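Local coordinates for uncharacterized protein, cytosolic disulfide reductase DsbM (Pseudomonas aeruginosa PAO1, PDB 5HFI), which probably reduces disulfides in the bacterial cytosol as a DsbA-like member of the thioredoxin superfamily, and is captured here with bound glutathione, at residues R169-M172 with N173-A177; D109-G112 with A113-L116; P134-L137 with E138-A141; Q75-G78 with K79-D83. All coordinates share one frame; numbering follows the deposited sequence.

Contact 1: R169-M172 with N173-A177; sequences RRLM and NRLGA
R174 folds back over the turn of helix that precedes it, so that its side chain lies across the R170 carbonyl. From the backbone outward, R174 CB (3.6 Å) and then R174 CG (3.4 Å) pass R170 O, while R174 N donates to the same oxygen. A bend at chi3 (-65°) then brings the guanidinium over the backbone, R174 NE staying near R170 O and the oxygen lying above the middle of one face, 3.7 Å from R174 CZ. At the far end the two terminal nitrogens part company: R174 NH1 lies 3.8 Å from R170 CB, and R174 NH2 hangs near CA and CD1 of L171. A water also donates to R170 O, and more weakly to N173 OD1.

On the neighbouring side of the helix L171 CD1 packs against L175 CD1 at 3.8 Å, and L175 continues onto A184 of strand 182-186. M172 faces the interior; its bent chain puts CE 3.8 Å from the A177 methyl and brings the side chain close to F180, a glutathione-binding residue. R169 leaves the contact altogether, its guanidinium bonding G43, G44 and T47.

N173 N, R174 N and L175 N bond back four residues, and G176 is the first residue to abandon helical backbone angles. A177 N reaches back five, to M172 O at 2.9 Å and in the carbonyl plane, while G176 N bonds N173 O. With G176 at positive phi (63°), this is a Schellman motif, ending helix 159-174 and turning the chain toward the glutathione pocket of this thioredoxin-like fold.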
loop_
_atom_site.group_PDB
_atom_site.type_symbol
_atom_site.label_atom_id
_atom_site.label_comp_id
_atom_site.label_asym_id
_atom_site.label_seq_id
_atom_site.Cartn_x
_atom_site.Cartn_y
_atom_site.Cartn_z
ATOM N N ARG A 169 -10.135 -9.045 4.613
ATOM C CA ARG A 169 -11.313 -8.471 5.257
ATOM C C ARG A 169 -11.750 -9.281 6.470
ATOM O O ARG A 169 -12.307 -8.717 7.419
ATOM C CB ARG A 169 -12.448 -8.347 4.246
ATOM C CG ARG A 169 -12.174 -7.275 3.221
ATOM C CD ARG A 169 -12.844 -7.561 1.898
ATOM N NE ARG A 169 -12.599 -6.482 0.947
ATOM C CZ ARG A 169 -12.985 -6.505 -0.323
ATOM N NH1 ARG A 169 -13.636 -7.557 -0.798
ATOM N NH2 ARG A 169 -12.718 -5.477 -1.117
ATOM N N ARG A 170 -11.508 -10.593 6.460
ATOM C CA ARG A 170 -11.794 -11.387 7.648
ATOM C C ARG A 170 -10.827 -11.062 8.776
ATOM O O ARG A 170 -11.223 -11.054 9.946
ATOM C CB ARG A 170 -11.755 -12.873 7.306
ATOM C CG ARG A 170 -12.887 -13.294 6.405
ATOM C CD ARG A 170 -12.816 -14.768 6.091
ATOM N NE ARG A 170 -13.980 -15.160 5.320
ATOM C CZ ARG A 170 -14.347 -16.420 5.140
ATOM N NH1 ARG A 170 -13.626 -17.394 5.685
ATOM N NH2 ARG A 170 -15.425 -16.714 4.421
ATOM N N LEU A 171 -9.564 -10.786 8.443
ATOM C CA LEU A 171 -8.621 -10.315 9.449
ATOM C C LEU A 171 -9.057 -8.968 10.014
ATOM O O LEU A 171 -9.069 -8.770 11.235
ATOM C CB LEU A 171 -7.218 -10.228 8.846
ATOM C CG LEU A 171 -6.115 -9.737 9.784
ATOM C CD1 LEU A 171 -5.991 -10.661 10.986
ATOM C CD2 LEU A 171 -4.795 -9.642 9.038
ATOM N N MET A 172 -9.432 -8.028 9.139
ATOM C CA MET A 172 -9.947 -6.743 9.605
ATOM C C MET A 172 -11.150 -6.932 10.515
ATOM O O MET A 172 -11.286 -6.239 11.530
ATOM C CB MET A 172 -10.345 -5.864 8.422
ATOM C CG MET A 172 -9.278 -5.656 7.385
ATOM S SD MET A 172 -9.545 -4.118 6.501
ATOM C CE MET A 172 -9.721 -2.973 7.870
ATOM N N ASN A 173 -12.041 -7.860 10.155
ATOM C CA ASN A 173 -13.247 -8.094 10.943
ATOM C C ASN A 173 -12.904 -8.623 12.330
ATOM O O ASN A 173 -13.429 -8.134 13.337
ATOM C CB ASN A 173 -14.166 -9.067 10.202
ATOM C CG ASN A 173 -15.474 -9.305 10.931
ATOM O OD1 ASN A 173 -15.571 -10.186 11.785
ATOM N ND2 ASN A 173 -16.492 -8.529 10.584
ATOM N N ARG A 174 -12.019 -9.623 12.405
ATOM C CA ARG A 174 -11.669 -10.201 13.700
ATOM C C ARG A 174 -10.965 -9.194 14.599
ATOM O O ARG A 174 -11.038 -9.304 15.829
ATOM C CB ARG A 174 -10.788 -11.440 13.512
ATOM C CG ARG A 174 -11.498 -12.634 12.898
ATOM C CD ARG A 174 -10.631 -13.881 12.953
ATOM N NE ARG A 174 -9.437 -13.735 12.129
ATOM C CZ ARG A 174 -9.342 -14.157 10.870
ATOM N NH1 ARG A 174 -10.374 -14.759 10.289
ATOM N NH2 ARG A 174 -8.214 -13.975 10.191
ATOM N N LEU A 175 -10.275 -8.218 14.014
ATOM C CA LEU A 175 -9.567 -7.203 14.782
ATOM C C LEU A 175 -10.426 -5.984 15.085
ATOM O O LEU A 175 -9.957 -5.071 15.774
ATOM C CB LEU A 175 -8.302 -6.763 14.035
ATOM C CG LEU A 175 -7.291 -7.874 13.739
ATOM C CD1 LEU A 175 -6.115 -7.344 12.931
ATOM C CD2 LEU A 175 -6.814 -8.525 15.032
ATOM N N GLY A 176 -11.664 -5.949 14.598
ATOM C CA GLY A 176 -12.466 -4.748 14.716
ATOM C C GLY A 176 -11.896 -3.556 13.985
ATOM O O GLY A 176 -12.272 -2.418 14.277
ATOM N N ALA A 177 -10.995 -3.786 13.031
ATOM C CA ALA A 177 -10.332 -2.689 12.340
ATOM C C ALA A 177 -11.295 -2.013 11.374
ATOM O O ALA A 177 -11.941 -2.675 10.556
ATOM C CB ALA A 177 -9.100 -3.200 11.593
HETATM O O HOH W 1 -13.420 -12.313 10.375
#

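Contact 2: D109-G112 with A113-L116; sequences DGLG and AAML
L111 and G112 send their carbonyls forward into the first turn of helix 112-124, where M115 and L116 supply the N-H groups. The chain leaves the preceding helix through G110, which has positive phi (60°), and starts again at L111, the N-cap residue. M115 N bonds L111 O at 2.8 Å, the donor tilted a little from the carbonyl plane. L116 N approaches G112 O at 2.9 Å in a straighter bond, with 163° at the hydrogen. G112 N bonds the carboxylate of E106, on helix 96-109.

Side chains add little across the junction itself. L111 CD2 stands a loose 4.3 Å from the A114 methyl, and M115 CB rests 3.3 Å from L111 O. Beyond CB, M115 turns away: CG is anti to the backbone N (chi1 161°), and two further bends carry the thioether toward V102 and A105 of helix 96-109 and toward L143. L116 leads off as well, to V102 and to Y11 and Y13 of strand 8-13. The result is a tight helix-to-helix turn, with a glycine exit and L111 at the N-cap position, within the helical part of this DsbA-like protein.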
loop_
_atom_site.group_PDB
_atom_site.type_symbol
_atom_site.label_atom_id
_atom_site.label_comp_id
_atom_site.label_asym_id
_atom_site.label_seq_id
_atom_site.Cartn_x
_atom_site.Cartn_y
_atom_site.Cartn_z
ATOM N N ASP A 109 9.207 -12.355 -6.812
ATOM C CA ASP A 109 10.524 -11.935 -6.358
ATOM C C ASP A 109 10.541 -11.514 -4.893
ATOM O O ASP A 109 11.564 -10.991 -4.432
ATOM C CB ASP A 109 11.028 -10.779 -7.236
ATOM C CG ASP A 109 12.482 -10.932 -7.632
ATOM O OD1 ASP A 109 13.246 -11.532 -6.858
ATOM O OD2 ASP A 109 12.865 -10.447 -8.716
ATOM N N GLY A 110 9.458 -11.724 -4.150
ATOM C CA GLY A 110 9.398 -11.235 -2.783
ATOM C C GLY A 110 9.533 -9.734 -2.673
ATOM O O GLY A 110 10.070 -9.235 -1.677
ATOM N N LEU A 111 9.064 -8.995 -3.677
ATOM C CA LEU A 111 9.186 -7.544 -3.723
ATOM C C LEU A 111 7.841 -6.848 -3.538
ATOM O O LEU A 111 7.604 -5.787 -4.121
ATOM C CB LEU A 111 9.826 -7.110 -5.040
ATOM C CG LEU A 111 11.305 -7.458 -5.223
ATOM C CD1 LEU A 111 11.774 -7.058 -6.604
ATOM C CD2 LEU A 111 12.137 -6.765 -4.163
ATOM N N GLY A 112 6.956 -7.438 -2.733
ATOM C CA GLY A 112 5.645 -6.840 -2.524
ATOM C C GLY A 112 5.725 -5.452 -1.917
ATOM O O GLY A 112 5.121 -4.504 -2.422
ATOM N N ALA A 113 6.481 -5.315 -0.825
ATOM C CA ALA A 113 6.588 -4.020 -0.158
ATOM C C ALA A 113 7.236 -2.979 -1.063
ATOM O O ALA A 113 6.810 -1.818 -1.091
ATOM C CB ALA A 113 7.373 -4.164 1.145
ATOM N N ALA A 114 8.270 -3.376 -1.811
ATOM C CA ALA A 114 8.908 -2.444 -2.735
ATOM C C ALA A 114 7.959 -2.045 -3.856
ATOM O O ALA A 114 7.957 -0.890 -4.295
ATOM C CB ALA A 114 10.187 -3.055 -3.308
ATOM N N MET A 115 7.140 -2.984 -4.331
ATOM C CA MET A 115 6.210 -2.655 -5.406
ATOM C C MET A 115 5.105 -1.728 -4.913
ATOM O O MET A 115 4.699 -0.805 -5.630
ATOM C CB MET A 115 5.626 -3.935 -6.006
ATOM C CG MET A 115 4.343 -3.736 -6.807
ATOM S SD MET A 115 4.525 -2.689 -8.275
ATOM C CE MET A 115 6.066 -3.242 -8.957
ATOM N N LEU A 116 4.611 -1.945 -3.689
ATOM C CA LEU A 116 3.610 -1.042 -3.128
ATOM C C LEU A 116 4.150 0.378 -3.026
ATOM O O LEU A 116 3.465 1.337 -3.402
ATOM C CB LEU A 116 3.151 -1.538 -1.753
ATOM C CG LEU A 116 2.201 -0.608 -0.988
ATOM C CD1 LEU A 116 0.894 -0.413 -1.751
ATOM C CD2 LEU A 116 1.926 -1.129 0.421
#

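Contact 3: P134-L137 with E138-A141; sequences PVLL and ELGA
E138 N donates to P134 O at 2.9 Å, and a bridging water ties the same oxygen to the E138 carboxylate. Toward OE2 the water donates a short 2.6 Å bond; its other bond, to P134 O at 3.1 Å, is weak. In the E138 side chain CG is anti to the backbone N (chi1 176°) and the chain extends out from the helix, leaving OE2 within reach of the water that also meets P134 O, while E138 CB stays 3.3 Å from P134 O. OE2 has a second partner in R128, whose NH2 forms a salt bridge with it, so one oxygen serves both water and guanidinium. That pairing would probably favour the charged form of the acid.

The other three carbonyls of 134-137 are each met by the amide four residues on: V135 O by L139 N at 3.0 Å, L136 O by G140 N, and L137 O by A141 N. This is regular alpha-helix, nearly the whole of helix 133-142 in the helical portion of the DsbA-like fold, away from the glutathione pocket.

On the apolar side, L139 CG sits 3.3 Å from V135 O, covering a carbonyl that its own amide already satisfies. Its CD1 is only loosely near L136 CD2, at 4.5 Å, and both leucines reach into neighbouring helices: L139 meets R118, I119 and A122 of helix 112-124, and L136 meets I119 there, F153 of helix 149-157, and P97 and A101 of helix 96-109. L137 lies against A150 and F153.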
loop_
_atom_site.group_PDB
_atom_site.type_symbol
_atom_site.label_atom_id
_atom_site.label_comp_id
_atom_site.label_asym_id
_atom_site.label_seq_id
_atom_site.Cartn_x
_atom_site.Cartn_y
_atom_site.Cartn_z
ATOM N N PRO A 134 -0.781 -1.515 -18.466
ATOM C CA PRO A 134 0.545 -1.098 -18.962
ATOM C C PRO A 134 1.357 -0.314 -17.947
ATOM O O PRO A 134 2.585 -0.455 -17.905
ATOM C CB PRO A 134 0.211 -0.241 -20.192
ATOM C CG PRO A 134 -1.137 -0.673 -20.605
ATOM C CD PRO A 134 -1.860 -1.036 -19.350
ATOM N N VAL A 135 0.706 0.516 -17.131
ATOM C CA VAL A 135 1.428 1.268 -16.110
ATOM C C VAL A 135 2.030 0.324 -15.075
ATOM O O VAL A 135 3.189 0.476 -14.675
ATOM C CB VAL A 135 0.497 2.308 -15.460
ATOM C CG1 VAL A 135 1.172 2.960 -14.260
ATOM C CG2 VAL A 135 0.081 3.358 -16.484
ATOM N N LEU A 136 1.258 -0.669 -14.631
ATOM C CA LEU A 136 1.765 -1.597 -13.625
ATOM C C LEU A 136 2.871 -2.481 -14.189
ATOM O O LEU A 136 3.834 -2.806 -13.484
ATOM C CB LEU A 136 0.618 -2.445 -13.078
ATOM C CG LEU A 136 -0.453 -1.619 -12.362
ATOM C CD1 LEU A 136 -1.658 -2.479 -12.021
ATOM C CD2 LEU A 136 0.136 -0.972 -11.113
ATOM N N LEU A 137 2.749 -2.883 -15.458
ATOM C CA LEU A 137 3.816 -3.652 -16.089
ATOM C C LEU A 137 5.074 -2.811 -16.246
ATOM O O LEU A 137 6.192 -3.319 -16.099
ATOM C CB LEU A 137 3.348 -4.186 -17.444
ATOM C CG LEU A 137 2.660 -5.557 -17.492
ATOM C CD1 LEU A 137 1.584 -5.702 -16.431
ATOM C CD2 LEU A 137 2.068 -5.799 -18.876
ATOM N N GLU A 138 4.908 -1.519 -16.535
ATOM C CA GLU A 138 6.050 -0.616 -16.622
ATOM C C GLU A 138 6.749 -0.481 -15.275
ATOM O O GLU A 138 7.983 -0.459 -15.206
ATOM C CB GLU A 138 5.589 0.749 -17.133
ATOM C CG GLU A 138 6.677 1.808 -17.185
ATOM C CD GLU A 138 6.134 3.179 -17.549
ATOM O OE1 GLU A 138 6.842 4.182 -17.317
ATOM O OE2 GLU A 138 4.998 3.255 -18.065
ATOM N N LEU A 139 5.974 -0.389 -14.191
ATOM C CA LEU A 139 6.572 -0.319 -12.862
ATOM C C LEU A 139 7.303 -1.609 -12.520
ATOM O O LEU A 139 8.401 -1.573 -11.952
ATOM C CB LEU A 139 5.499 -0.017 -11.816
ATOM C CG LEU A 139 4.767 1.319 -11.949
ATOM C CD1 LEU A 139 3.818 1.513 -10.770
ATOM C CD2 LEU A 139 5.759 2.471 -12.036
ATOM N N GLY A 140 6.707 -2.758 -12.843
ATOM C CA GLY A 140 7.389 -4.018 -12.597
ATOM C C GLY A 140 8.686 -4.132 -13.373
ATOM O O GLY A 140 9.690 -4.633 -12.858
ATOM N N ALA A 141 8.688 -3.654 -14.619
ATOM C CA ALA A 141 9.911 -3.680 -15.412
ATOM C C ALA A 141 10.947 -2.697 -14.880
ATOM O O ALA A 141 12.151 -2.926 -15.036
ATOM C CB ALA A 141 9.594 -3.386 -16.878
HETATM O O HOH W 2 3.050 2.189 -19.508
#

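Contact 4: Q75-G78 with K79-D83; sequences QPFG and KDYFD
Helix 79-85 begins here, with G78 at its N-cap, and the loop residue F77 packs against Y81 and F82 of the first turn. The G78 carbonyl receives two amides. F82 N meets G78 O almost straight on at 3.0 Å, with 171° at the hydrogen; Y81 N, at the same distance from that oxygen, stands well above the carbonyl plane. A wider, pi-type turn follows at 81-83.

F77 meets two aromatic side chains from that turn. Its CB takes the tip of F82, whose CZ lies 3.4 Å away. The F77 and F82 rings are nearly parallel (22°) but slid so far apart, 5.9 Å between centroids, that they hardly overlap. Y81, with CG anti to its own N (chi1 167°), runs alongside F77 and points the same way; Y21 and Y124 add further aromatic contacts to F77, and Y124 meets the Y81 ring edge-to-face.

The polar end of Y81 bonds D66 on helix 64-73, which also carries A70 against F77 and L67 against F82. Closer in, the Y81 ring turns an edge to G78 O, and its CE1 lies 3.9 Å from F77 CD1.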
loop_
_atom_site.group_PDB
_atom_site.type_symbol
_atom_site.label_atom_id
_atom_site.label_comp_id
_atom_site.label_asym_id
_atom_site.label_seq_id
_atom_site.Cartn_x
_atom_site.Cartn_y
_atom_site.Cartn_z
ATOM N N GLN A 75 5.337 13.349 3.517
ATOM C CA GLN A 75 5.288 12.624 2.258
ATOM C C GLN A 75 4.977 13.583 1.110
ATOM O O GLN A 75 4.130 14.471 1.253
ATOM C CB GLN A 75 4.240 11.513 2.318
ATOM C CG GLN A 75 4.692 10.267 3.077
ATOM C CD GLN A 75 5.728 9.457 2.314
ATOM O OE1 GLN A 75 5.390 8.506 1.609
ATOM N NE2 GLN A 75 6.996 9.821 2.462
ATOM N N PRO A 76 5.649 13.440 -0.029
ATOM C CA PRO A 76 5.473 14.391 -1.129
ATOM C C PRO A 76 4.320 14.041 -2.057
ATOM O O PRO A 76 4.014 12.876 -2.320
ATOM C CB PRO A 76 6.810 14.289 -1.876
ATOM C CG PRO A 76 7.209 12.865 -1.684
ATOM C CD PRO A 76 6.737 12.481 -0.298
ATOM N N PHE A 77 3.688 15.092 -2.573
ATOM C CA PHE A 77 2.634 14.973 -3.569
ATOM C C PHE A 77 3.008 15.841 -4.763
ATOM O O PHE A 77 3.392 17.002 -4.591
ATOM C CB PHE A 77 1.276 15.390 -2.992
ATOM C CG PHE A 77 0.776 14.490 -1.891
ATOM C CD1 PHE A 77 -0.171 13.513 -2.152
ATOM C CD2 PHE A 77 1.249 14.625 -0.594
ATOM C CE1 PHE A 77 -0.636 12.686 -1.146
ATOM C CE2 PHE A 77 0.792 13.799 0.417
ATOM C CZ PHE A 77 -0.154 12.828 0.140
ATOM N N GLY A 78 2.904 15.276 -5.967
ATOM C CA GLY A 78 3.403 15.921 -7.161
ATOM C C GLY A 78 2.352 16.708 -7.921
ATOM O O GLY A 78 1.153 16.475 -7.790
ATOM N N LYS A 79 2.833 17.651 -8.737
ATOM C CA LYS A 79 1.930 18.472 -9.540
ATOM C C LYS A 79 1.179 17.640 -10.571
ATOM O O LYS A 79 0.030 17.957 -10.902
ATOM C CB LYS A 79 2.708 19.595 -10.229
ATOM C CG LYS A 79 3.782 19.114 -11.195
ATOM C CD LYS A 79 4.438 20.279 -11.919
ATOM C CE LYS A 79 5.549 19.801 -12.842
ATOM N NZ LYS A 79 6.672 19.177 -12.088
ATOM N N ASP A 80 1.799 16.576 -11.088
ATOM C CA ASP A 80 1.107 15.719 -12.044
ATOM C C ASP A 80 -0.008 14.919 -11.387
ATOM O O ASP A 80 -0.871 14.382 -12.091
ATOM C CB ASP A 80 2.100 14.780 -12.731
ATOM C CG ASP A 80 3.099 15.523 -13.602
ATOM O OD1 ASP A 80 4.276 15.109 -13.645
ATOM O OD2 ASP A 80 2.709 16.520 -14.245
ATOM N N TYR A 81 -0.009 14.830 -10.058
ATOM C CA TYR A 81 -1.108 14.217 -9.320
ATOM C C TYR A 81 -2.203 15.237 -9.015
ATOM O O TYR A 81 -3.366 15.033 -9.378
ATOM C CB TYR A 81 -0.578 13.583 -8.029
ATOM C CG TYR A 81 -1.653 13.195 -7.043
ATOM C CD1 TYR A 81 -1.846 13.920 -5.876
ATOM C CD2 TYR A 81 -2.477 12.101 -7.279
ATOM C CE1 TYR A 81 -2.830 13.568 -4.970
ATOM C CE2 TYR A 81 -3.465 11.741 -6.380
ATOM C CZ TYR A 81 -3.635 12.478 -5.227
ATOM O OH TYR A 81 -4.613 12.126 -4.328
ATOM N N PHE A 82 -1.836 16.340 -8.355
ATOM C CA PHE A 82 -2.809 17.370 -7.997
ATOM C C PHE A 82 -3.505 17.934 -9.229
ATOM O O PHE A 82 -4.735 18.053 -9.263
ATOM C CB PHE A 82 -2.119 18.502 -7.230
ATOM C CG PHE A 82 -1.841 18.188 -5.788
ATOM C CD1 PHE A 82 -2.771 17.514 -5.015
ATOM C CD2 PHE A 82 -0.648 18.579 -5.204
ATOM C CE1 PHE A 82 -2.514 17.231 -3.686
ATOM C CE2 PHE A 82 -0.386 18.303 -3.879
ATOM C CZ PHE A 82 -1.319 17.628 -3.117
ATOM N N ASP A 83 -2.730 18.301 -10.248
ATOM C CA ASP A 83 -3.247 19.027 -11.400
ATOM C C ASP A 83 -3.267 18.186 -12.670
ATOM O O ASP A 83 -3.520 18.725 -13.752
ATOM C CB ASP A 83 -2.432 20.302 -11.621
ATOM C CG ASP A 83 -2.528 21.264 -10.451
ATOM O OD1 ASP A 83 -3.620 21.366 -9.852
ATOM O OD2 ASP A 83 -1.510 21.913 -10.126
#

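In the fold
Contacts 2 and 3 touch directly: M115 CE lies 4.0 Å from G140 CA, so helices 112-124 and 133-142, successive in the chain, pack together with centres of the two contacts about 13 Å apart. Contact 4 stands off from both, its nearest atoms about 9 Å from contact 2 and about 12 Å from contact 3. Contact 1 is on the opposite side of the chain's centre from contacts 3 and 4, about 31 and about 32 Å away respectively, centre to centre. The bound glutathione lies nearer contact 1: the M172 side chain is about 6 Å from it, against about 10 Å for Y81 of contact 4 and about 12 Å for L116 of contact 2.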